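Long-range contacts in diketoreductase (Acinetobacter baylyi, PDB 4E12), which reduces dicarbonyl compounds with NADH and, like its relatives, probably interconverts (3S)-3-hydroxyacyl-CoA and 3-oxoacyl-CoA: residues S17-Q22 against L50-Y54; F139-H143 against A154-G158; Y167-V171 against I182-K186; L241-Y245 against L262-I267. All coordinates share one frame; numbering follows the deposited sequence.

In the fold
The four contacts follow one another along the chain, so no loop encloses or crosses another. Interaction 1 comes first, bringing helix 37-57 back onto helix 14-25 in the Rossmann-type NAD-binding domain. Interaction 2 closes the hairpin of strands 139-144 and 153-158, and interaction 3 follows directly, returning the chain through helix 164-176 to strand 180-183. These two touch: strand 153-158 pairs with 180-183 through Ala154 O and Ile182 N (2.8 Å), and Leu142 packs on Val170. Interaction 4 joins two antiparallel helices in the C-terminal helical domain, its centre about 30 Å from that of interaction 2 and on the opposite side of the chain's centre.

Interaction 1: residues S17-Q22 against L50-Y54; sequences SQIAFQ and LAAVY
Gln22 OE1 accepts a hydrogen bond from Tyr54 OH at the edge of the tyrosine ring; the modelled 2.4 Å is very short and therefore doubtful. A bend in the glutamine chain (chi2 71°) carries the amide across to the phenol, the two side chains meeting at about a right angle. The other end of the amide, NE2, is bonded to Ile177 O, which helps to fix its rotation. Beside this pair the rings form a T-shaped (edge-to-face) stack: Phe21 turns its edge to Tyr54, with CD2 3.6 Å above the tyrosine plane and over its centre, the ring planes 73° apart. Leu50 CB lies over a face of the phenylalanine, 4.2 Å from the centroid of the Phe21 ring, while Phe21 CZ meets Ala51 CB at 3.8 Å. Leu50 CD1 rests on the helix backbone, 3.4 Å from Ser17 O. Of the Gln18 side chain, CG meets Leu50 CD2, while the amide bonds Asn146 and Val148. The helix segments cross at -59° with axes 11.1 Å apart in the Rossmann-type NAD-binding domain, where helix 37-57 packs on helix 14-25, which follows strand 6-10, and Trp149 from a loop meets Tyr54.

Interaction 2: residues F139-H143 against A154-G158; sequences FLALH and AEVMG
An antiparallel hairpin pairing joins strands 139-144 and 153-158 in the mixed sheet of the NAD-binding domain, next to strand 180-183. Two hydrogen-bonded pairs hold it: Ala141 with Met157, where Met157 N reaches Ala141 O at 3.0 Å, and His143 with Glu155, where Glu155 N reaches His143 O at 2.8 Å, each completed by the reciprocal bond. The latter pair's side chains run alongside each other: His143 ND1 donates to Glu155 OE1 at 2.9 Å in a straight bond (166° at the hydrogen), and the acceptor lies in the imidazole plane; ring and carboxylate are nearly coplanar. The six preceding strands of this Rossmann-type sheet are parallel; 153-158 and 180-183 run the other way. His143, predicted to be important for catalysis, is bonded at both ring nitrogens, NE2 going to Ser122, an NAD-binding residue, while Tyr191 stacks on the ring. Glu155 OE2 takes backbone N-H bonds from Val192 and Leu193, so the glutamate probably helps to orient the imidazole. On the other sheet face, Leu142 puts CD1 3.7 Å from Val156 CG2 and 4.1 Å from Ala154 CB. Leu140 CD2 approaches Val156 CG1 at 4.2 Å, and Val170 of helix 164-176 covers these leucines.

Interaction 3: residues Y167-V171 against I182-K186; sequences YQQVV and IELKK
In the beta-alpha-beta crossover made by strand 153-158, helix 164-176 and strand 180-183, the helix is tied by a tyrosine to the chain leaving the last strand. Tyr167 OH donates a short hydrogen bond of 2.5 Å to Leu184 O, approaching the carbonyl at a C=O...O angle of 132° and tilted somewhat from its plane. With CG anti to the backbone nitrogen (chi1 -174°), the phenol reaches straight from the helix to the strand end. The backbone nitrogen of Leu184 is also near the hydroxyl, but its direction is too poor for a bond.

Glu183 lies between this tyrosine and the next turn of the helix. Glu183 CB touches Tyr167 OH at 3.4 Å, and the extended chain continues toward the helix, crossing the tyrosine obliquely. Glu183 OE1 comes to the edge of the phenol near the ring plane, 3.9 Å from Tyr167 CE2, with the carboxylate and ring planes 52° apart. The Glu183 and Val171 side chains cross at about a right angle, and both methyls of Val171 lie against the same side of the carboxylate: Val171 CG1 is 3.7 Å from Glu183 OE2, and Val171 CG2 is 3.9 Å from Glu183 CD.

Past strand 180-183, Lys185 makes backbone hydrogen bonds to the second subunit, and Leu184 packs on Ile212 of that subunit. Within the chain, Tyr167 also packs on Val156 of strand 153-158, to which Ile182 and Leu184 are bonded through their backbones, pairing strand 180-183 with strand 153-158.

Interaction 4: residues L241-Y245 against L262-I267; sequences LTTAY and LKENYI. With SO4 (sulfate ion), chain I.
One face of the Tyr245 ring is overlaid by the aliphatic chain of Lys263, a CH-pi contact with Lys263 CD 4.1 Å from the ring centroid; Ile267 CG1 approaches the same ring obliquely. Leu241 CD1 likewise comes obliquely to the Tyr266 ring, and Phe280 meets that ring from outside the pair. These groups join two antiparallel helices of the all-helical C-terminal domain of the 3-hydroxyacyl-CoA dehydrogenase family, with segment axes 10.6 Å apart and 177° between their directions. A bend at chi2 lays the lysine chain over the phenol, with Lys263 CE 3.6 Å from Tyr245 OH; a second bend at chi4 turns NZ, which forms a salt bridge with Asp268.

Between the helices the packing is aliphatic. Leu262 CD1 fits beside the turn from Ala244 to Tyr245, 4.0 Å from Ala244 CB, and Ile267 CD1 lies against Leu241 CB at 3.9 Å. Leu241 CD1 continues to Tyr266 CB, and Phe236 of helix 232-239 backs Leu241 and Ala244.

A sulfate, probably from the crystallisation liquor, sits at the start of helix 241-249, where Thr243 N donates to its O4 at 3.1 Å and Thr243 OG1 donates to the same oxygen; the modelled closeness of Thr242 to this ion is doubtful. In the facing helix a pi-type turn spans 263-267: Leu262 O accepts from both Tyr266 N (2.7 Å) and Ile267 N, which reach it from opposite faces of its carbonyl plane.

Interaction 1: residues S17-Q22 against L50-Y54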
# COMPACT_ATOMS: atom_id res chain seq x y z
N SER A 17 15.24 20.60 -12.94
CA SER A 17 16.16 21.38 -12.11
C SER A 17 16.67 20.54 -10.94
O SER A 17 17.85 20.63 -10.59
CB SER A 17 15.55 22.69 -11.61
OG SER A 17 14.48 22.44 -10.73
N GLN A 18 15.82 19.70 -10.35
CA GLN A 18 16.28 18.81 -9.27
C GLN A 18 17.30 17.80 -9.79
O GLN A 18 18.30 17.52 -9.13
CB GLN A 18 15.12 18.05 -8.65
CG GLN A 18 14.11 18.95 -7.99
CD GLN A 18 12.99 18.20 -7.31
OE1 GLN A 18 13.18 17.13 -6.72
NE2 GLN A 18 11.80 18.76 -7.38
N ILE A 19 17.04 17.24 -10.96
CA ILE A 19 17.93 16.25 -11.53
C ILE A 19 19.28 16.89 -11.83
O ILE A 19 20.33 16.31 -11.53
CB ILE A 19 17.34 15.66 -12.84
CG1 ILE A 19 16.05 14.89 -12.55
CG2 ILE A 19 18.39 14.80 -13.55
CD1 ILE A 19 15.31 14.40 -13.79
N ALA A 20 19.23 18.08 -12.40
CA ALA A 20 20.43 18.81 -12.75
C ALA A 20 21.22 19.17 -11.50
O ALA A 20 22.44 19.00 -11.46
CB ALA A 20 20.08 20.06 -13.55
N PHE A 21 20.52 19.62 -10.45
CA PHE A 21 21.19 20.06 -9.25
C PHE A 21 21.79 18.90 -8.49
O PHE A 21 22.94 18.98 -8.06
CB PHE A 21 20.29 20.89 -8.32
CG PHE A 21 21.07 21.64 -7.28
CD1 PHE A 21 21.54 22.92 -7.54
CD2 PHE A 21 21.34 21.06 -6.03
CE1 PHE A 21 22.29 23.63 -6.58
CE2 PHE A 21 22.08 21.75 -5.07
CZ PHE A 21 22.55 23.04 -5.34
N GLN A 22 21.02 17.83 -8.29
CA GLN A 22 21.53 16.61 -7.68
C GLN A 22 22.80 16.13 -8.40
O GLN A 22 23.78 15.72 -7.78
CB GLN A 22 20.45 15.51 -7.72
CG GLN A 22 20.83 14.21 -7.00
CD GLN A 22 20.88 14.33 -5.48
OE1 GLN A 22 20.58 15.38 -4.90
NE2 GLN A 22 21.25 13.24 -4.82
N LEU A 50 17.14 25.48 -4.73
CA LEU A 50 17.63 24.14 -4.44
C LEU A 50 18.91 24.18 -3.61
O LEU A 50 19.08 23.37 -2.70
CB LEU A 50 17.81 23.31 -5.73
CG LEU A 50 16.52 22.97 -6.50
CD1 LEU A 50 16.84 22.38 -7.87
CD2 LEU A 50 15.67 22.01 -5.69
N ALA A 51 19.80 25.12 -3.91
CA ALA A 51 21.04 25.25 -3.15
C ALA A 51 20.71 25.49 -1.68
O ALA A 51 21.32 24.90 -0.79
CB ALA A 51 21.89 26.40 -3.69
N ALA A 52 19.73 26.35 -1.46
CA ALA A 52 19.26 26.69 -0.12
C ALA A 52 18.68 25.48 0.61
O ALA A 52 19.01 25.22 1.78
CB ALA A 52 18.23 27.81 -0.20
N VAL A 53 17.82 24.73 -0.07
CA VAL A 53 17.25 23.51 0.49
C VAL A 53 18.36 22.53 0.84
O VAL A 53 18.39 21.95 1.93
CB VAL A 53 16.31 22.81 -0.53
CG1 VAL A 53 15.72 21.54 0.08
CG2 VAL A 53 15.22 23.76 -0.98
N TYR A 54 19.28 22.31 -0.09
CA TYR A 54 20.37 21.38 0.16
C TYR A 54 21.17 21.75 1.38
O TYR A 54 21.40 20.91 2.26
CB TYR A 54 21.28 21.24 -1.06
CG TYR A 54 20.77 20.23 -2.06
CD1 TYR A 54 21.60 19.21 -2.53
CD2 TYR A 54 19.46 20.30 -2.52
CE1 TYR A 54 21.13 18.28 -3.45
CE2 TYR A 54 18.97 19.38 -3.44
CZ TYR A 54 19.82 18.37 -3.90
OH TYR A 54 19.33 17.47 -4.81

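Interaction 2: residues F139-H143 against A154-G158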
# COMPACT_ATOMS: atom_id res chain seq x y z
N PHE A 139 19.46 4.26 -25.46
CA PHE A 139 18.30 4.98 -24.97
C PHE A 139 17.59 4.15 -23.90
O PHE A 139 17.38 2.95 -24.07
CB PHE A 139 17.33 5.28 -26.11
CG PHE A 139 16.11 6.02 -25.68
CD1 PHE A 139 14.84 5.49 -25.89
CD2 PHE A 139 16.22 7.26 -25.05
CE1 PHE A 139 13.70 6.17 -25.50
CE2 PHE A 139 15.09 7.96 -24.65
CZ PHE A 139 13.82 7.41 -24.87
N LEU A 140 17.25 4.79 -22.79
CA LEU A 140 16.46 4.14 -21.76
C LEU A 140 15.74 5.17 -20.92
O LEU A 140 15.81 6.37 -21.20
CB LEU A 140 17.33 3.22 -20.89
CG LEU A 140 18.67 3.76 -20.38
CD1 LEU A 140 18.48 5.01 -19.55
CD2 LEU A 140 19.40 2.68 -19.59
N ALA A 141 15.03 4.71 -19.91
CA ALA A 141 14.38 5.63 -18.99
C ALA A 141 15.15 5.65 -17.70
O ALA A 141 15.61 4.61 -17.23
CB ALA A 141 12.93 5.22 -18.75
N LEU A 142 15.31 6.85 -17.14
CA LEU A 142 15.85 7.07 -15.81
C LEU A 142 14.85 7.99 -15.12
O LEU A 142 14.81 9.19 -15.39
CB LEU A 142 17.22 7.74 -15.89
CG LEU A 142 17.97 7.89 -14.57
CD1 LEU A 142 18.28 6.49 -14.03
CD2 LEU A 142 19.25 8.68 -14.76
N HIS A 143 14.06 7.41 -14.22
CA HIS A 143 12.88 8.06 -13.69
C HIS A 143 13.09 8.39 -12.23
O HIS A 143 13.36 7.50 -11.41
CB HIS A 143 11.68 7.14 -13.87
CG HIS A 143 10.37 7.75 -13.46
ND1 HIS A 143 9.61 7.25 -12.42
CD2 HIS A 143 9.70 8.83 -13.93
CE1 HIS A 143 8.52 7.99 -12.28
NE2 HIS A 143 8.55 8.95 -13.18
N ALA A 154 15.82 6.00 -8.29
CA ALA A 154 15.98 6.23 -9.72
C ALA A 154 15.61 4.92 -10.41
O ALA A 154 16.36 3.94 -10.36
CB ALA A 154 17.40 6.65 -10.07
N GLU A 155 14.42 4.90 -11.00
CA GLU A 155 13.94 3.72 -11.70
C GLU A 155 14.50 3.65 -13.10
O GLU A 155 14.23 4.53 -13.92
CB GLU A 155 12.42 3.74 -11.75
CG GLU A 155 11.81 3.57 -10.36
CD GLU A 155 10.30 3.77 -10.32
OE1 GLU A 155 9.82 4.83 -10.78
OE2 GLU A 155 9.59 2.88 -9.82
N VAL A 156 15.27 2.60 -13.34
CA VAL A 156 15.97 2.42 -14.61
C VAL A 156 15.22 1.41 -15.45
O VAL A 156 14.96 0.29 -15.02
CB VAL A 156 17.40 1.88 -14.38
CG1 VAL A 156 18.13 1.74 -15.73
CG2 VAL A 156 18.17 2.82 -13.46
N MET A 157 14.86 1.81 -16.67
CA MET A 157 14.02 0.97 -17.49
C MET A 157 14.33 1.20 -18.97
O MET A 157 14.07 2.28 -19.50
CB MET A 157 12.56 1.31 -17.20
CG MET A 157 11.52 0.40 -17.82
SD MET A 157 9.85 0.93 -17.38
CE MET A 157 9.64 2.28 -18.54
N GLY A 158 14.89 0.18 -19.62
CA GLY A 158 15.18 0.30 -21.04
C GLY A 158 14.20 -0.41 -21.94
O GLY A 158 13.14 -0.87 -21.49

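Interaction 3: residues Y167-V171 against I182-K186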
# COMPACT_ATOMS: atom_id res chain seq x y z
N TYR A 167 22.89 0.23 -19.90
CA TYR A 167 22.01 0.09 -18.74
C TYR A 167 22.82 0.09 -17.46
O TYR A 167 22.52 0.84 -16.53
CB TYR A 167 21.21 -1.20 -18.87
CG TYR A 167 20.14 -1.42 -17.82
CD1 TYR A 167 18.79 -1.29 -18.14
CD2 TYR A 167 20.47 -1.76 -16.51
CE1 TYR A 167 17.79 -1.49 -17.18
CE2 TYR A 167 19.47 -1.97 -15.53
CZ TYR A 167 18.14 -1.83 -15.88
OH TYR A 167 17.15 -2.03 -14.94
N GLN A 168 23.87 -0.72 -17.39
CA GLN A 168 24.67 -0.78 -16.18
C GLN A 168 25.40 0.54 -15.91
O GLN A 168 25.58 0.93 -14.75
CB GLN A 168 25.66 -1.95 -16.20
CG GLN A 168 26.47 -2.06 -14.91
CD GLN A 168 25.63 -2.49 -13.71
OE1 GLN A 168 24.48 -2.93 -13.85
NE2 GLN A 168 26.20 -2.36 -12.52
N GLN A 169 25.84 1.23 -16.96
CA GLN A 169 26.48 2.52 -16.75
C GLN A 169 25.50 3.52 -16.14
O GLN A 169 25.87 4.28 -15.25
CB GLN A 169 27.08 3.08 -18.05
CG GLN A 169 28.11 2.16 -18.68
CD GLN A 169 28.74 2.75 -19.93
OE1 GLN A 169 28.53 3.92 -20.26
NE2 GLN A 169 29.51 1.94 -20.65
N VAL A 170 24.25 3.52 -16.61
CA VAL A 170 23.24 4.39 -16.02
C VAL A 170 22.97 3.99 -14.57
O VAL A 170 22.81 4.86 -13.70
CB VAL A 170 21.92 4.39 -16.85
CG1 VAL A 170 20.83 5.17 -16.13
CG2 VAL A 170 22.17 5.03 -18.22
N VAL A 171 22.92 2.69 -14.30
CA VAL A 171 22.76 2.23 -12.93
C VAL A 171 23.88 2.76 -12.07
O VAL A 171 23.65 3.24 -10.96
CB VAL A 171 22.69 0.69 -12.80
CG1 VAL A 171 22.74 0.29 -11.33
CG2 VAL A 171 21.39 0.18 -13.40
N ILE A 182 16.60 1.52 -8.92
CA ILE A 182 15.54 0.53 -8.90
C ILE A 182 15.59 -0.07 -10.28
O ILE A 182 15.23 0.60 -11.26
CB ILE A 182 14.19 1.20 -8.63
CG1 ILE A 182 14.20 1.87 -7.26
CG2 ILE A 182 13.04 0.19 -8.78
CD1 ILE A 182 14.52 0.94 -6.14
N GLU A 183 16.06 -1.31 -10.37
CA GLU A 183 16.34 -1.90 -11.68
C GLU A 183 15.16 -2.70 -12.25
O GLU A 183 14.82 -3.77 -11.74
CB GLU A 183 17.63 -2.73 -11.63
CG GLU A 183 18.87 -1.91 -11.25
CD GLU A 183 20.15 -2.74 -11.15
OE1 GLU A 183 20.45 -3.52 -12.08
OE2 GLU A 183 20.87 -2.61 -10.14
N LEU A 184 14.52 -2.16 -13.29
CA LEU A 184 13.49 -2.91 -13.98
C LEU A 184 14.10 -3.69 -15.12
O LEU A 184 15.08 -3.25 -15.73
CB LEU A 184 12.36 -2.02 -14.49
CG LEU A 184 11.45 -1.33 -13.48
CD1 LEU A 184 12.17 -0.19 -12.76
CD2 LEU A 184 10.25 -0.80 -14.24
N LYS A 185 13.51 -4.86 -15.40
CA LYS A 185 14.08 -5.82 -16.34
C LYS A 185 13.35 -5.78 -17.68
O LYS A 185 13.87 -6.25 -18.70
CB LYS A 185 14.06 -7.23 -15.72
CG LYS A 185 14.94 -7.33 -14.47
CD LYS A 185 14.75 -8.63 -13.70
CE LYS A 185 15.64 -8.63 -12.45
NZ LYS A 185 15.47 -9.86 -11.62
N LYS A 186 12.16 -5.21 -17.68
CA LYS A 186 11.34 -5.07 -18.88
C LYS A 186 10.53 -3.79 -18.74
O LYS A 186 10.33 -3.30 -17.62
CB LYS A 186 10.34 -6.22 -18.99
CG LYS A 186 10.92 -7.61 -19.13
CD LYS A 186 9.79 -8.62 -19.36
CE LYS A 186 10.32 -10.04 -19.51
NZ LYS A 186 9.23 -11.02 -19.74

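Interaction 4: residues L241-Y245 against L262-I267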
# COMPACT_ATOMS: atom_id res chain seq x y z
N LEU A 241 -3.82 17.38 -4.55
CA LEU A 241 -5.13 16.96 -5.01
C LEU A 241 -5.42 17.43 -6.42
O LEU A 241 -6.17 16.79 -7.16
CB LEU A 241 -6.20 17.37 -4.01
CG LEU A 241 -6.03 16.88 -2.57
CD1 LEU A 241 -7.31 17.24 -1.80
CD2 LEU A 241 -5.76 15.36 -2.53
N THR A 242 -4.81 18.54 -6.83
CA THR A 242 -4.98 18.96 -8.21
C THR A 242 -4.37 17.87 -9.11
O THR A 242 -4.95 17.48 -10.13
CB THR A 242 -4.31 20.34 -8.52
OG1 THR A 242 -2.88 20.19 -8.56
CG2 THR A 242 -4.64 21.34 -7.43
N THR A 243 -3.22 17.35 -8.70
CA THR A 243 -2.56 16.27 -9.42
C THR A 243 -3.41 15.00 -9.40
O THR A 243 -3.58 14.34 -10.43
CB THR A 243 -1.17 15.97 -8.83
OG1 THR A 243 -0.37 17.16 -8.89
CG2 THR A 243 -0.50 14.85 -9.60
N ALA A 244 -3.96 14.66 -8.24
CA ALA A 244 -4.77 13.45 -8.13
C ALA A 244 -6.04 13.59 -8.97
O ALA A 244 -6.51 12.62 -9.57
CB ALA A 244 -5.12 13.18 -6.68
N TYR A 245 -6.59 14.80 -9.03
CA TYR A 245 -7.76 15.07 -9.85
C TYR A 245 -7.46 14.88 -11.34
O TYR A 245 -8.19 14.17 -12.04
CB TYR A 245 -8.30 16.47 -9.55
CG TYR A 245 -9.24 17.02 -10.60
CD1 TYR A 245 -10.57 16.61 -10.67
CD2 TYR A 245 -8.79 17.97 -11.52
CE1 TYR A 245 -11.43 17.13 -11.64
CE2 TYR A 245 -9.63 18.50 -12.49
CZ TYR A 245 -10.95 18.08 -12.54
OH TYR A 245 -11.77 18.61 -13.51
N LEU A 262 -13.41 14.95 -5.70
CA LEU A 262 -12.33 15.85 -5.34
C LEU A 262 -12.65 17.24 -5.84
O LEU A 262 -12.48 18.23 -5.11
CB LEU A 262 -11.02 15.41 -5.99
CG LEU A 262 -10.32 14.16 -5.49
CD1 LEU A 262 -9.08 13.95 -6.34
CD2 LEU A 262 -9.93 14.36 -4.03
N LYS A 263 -13.13 17.32 -7.07
CA LYS A 263 -13.39 18.60 -7.70
C LYS A 263 -14.41 19.39 -6.88
O LYS A 263 -14.16 20.54 -6.51
CB LYS A 263 -13.87 18.40 -9.14
CG LYS A 263 -14.02 19.66 -10.00
CD LYS A 263 -12.70 20.38 -10.19
CE LYS A 263 -12.74 21.36 -11.34
NZ LYS A 263 -13.79 22.42 -11.19
N GLU A 264 -15.54 18.75 -6.57
CA GLU A 264 -16.61 19.38 -5.83
C GLU A 264 -16.22 19.67 -4.39
O GLU A 264 -16.47 20.77 -3.90
CB GLU A 264 -17.86 18.49 -5.83
CG GLU A 264 -19.00 19.05 -4.97
CD GLU A 264 -20.21 18.13 -4.91
OE1 GLU A 264 -20.23 17.13 -5.67
OE2 GLU A 264 -21.13 18.40 -4.12
N ASN A 265 -15.61 18.70 -3.73
CA ASN A 265 -15.36 18.79 -2.30
C ASN A 265 -14.03 19.40 -1.90
O ASN A 265 -13.89 19.84 -0.77
CB ASN A 265 -15.52 17.43 -1.65
CG ASN A 265 -16.91 16.90 -1.78
OD1 ASN A 265 -17.86 17.54 -1.31
ND2 ASN A 265 -17.06 15.77 -2.45
N TYR A 266 -13.06 19.45 -2.81
CA TYR A 266 -11.75 19.95 -2.42
C TYR A 266 -11.21 21.00 -3.36
O TYR A 266 -11.02 22.15 -2.96
CB TYR A 266 -10.75 18.79 -2.25
CG TYR A 266 -11.18 17.88 -1.13
CD1 TYR A 266 -12.09 16.85 -1.35
CD2 TYR A 266 -10.68 18.05 0.16
CE1 TYR A 266 -12.50 16.02 -0.31
CE2 TYR A 266 -11.07 17.22 1.20
CZ TYR A 266 -11.98 16.21 0.96
OH TYR A 266 -12.37 15.39 1.98
N ILE A 267 -10.99 20.63 -4.61
CA ILE A 267 -10.46 21.56 -5.60
C ILE A 267 -11.29 22.86 -5.63
O ILE A 267 -10.73 23.96 -5.68
CB ILE A 267 -10.45 20.94 -7.02
CG1 ILE A 267 -9.75 19.58 -7.04
CG2 ILE A 267 -9.78 21.88 -8.00
CD1 ILE A 267 -8.37 19.60 -6.44
S SO4 I . -1.12 20.26 -6.21
O1 SO4 I . -2.33 20.94 -5.73
O2 SO4 I . -0.15 20.13 -5.11
O3 SO4 I . -0.53 21.05 -7.29
O4 SO4 I . -1.48 18.91 -6.71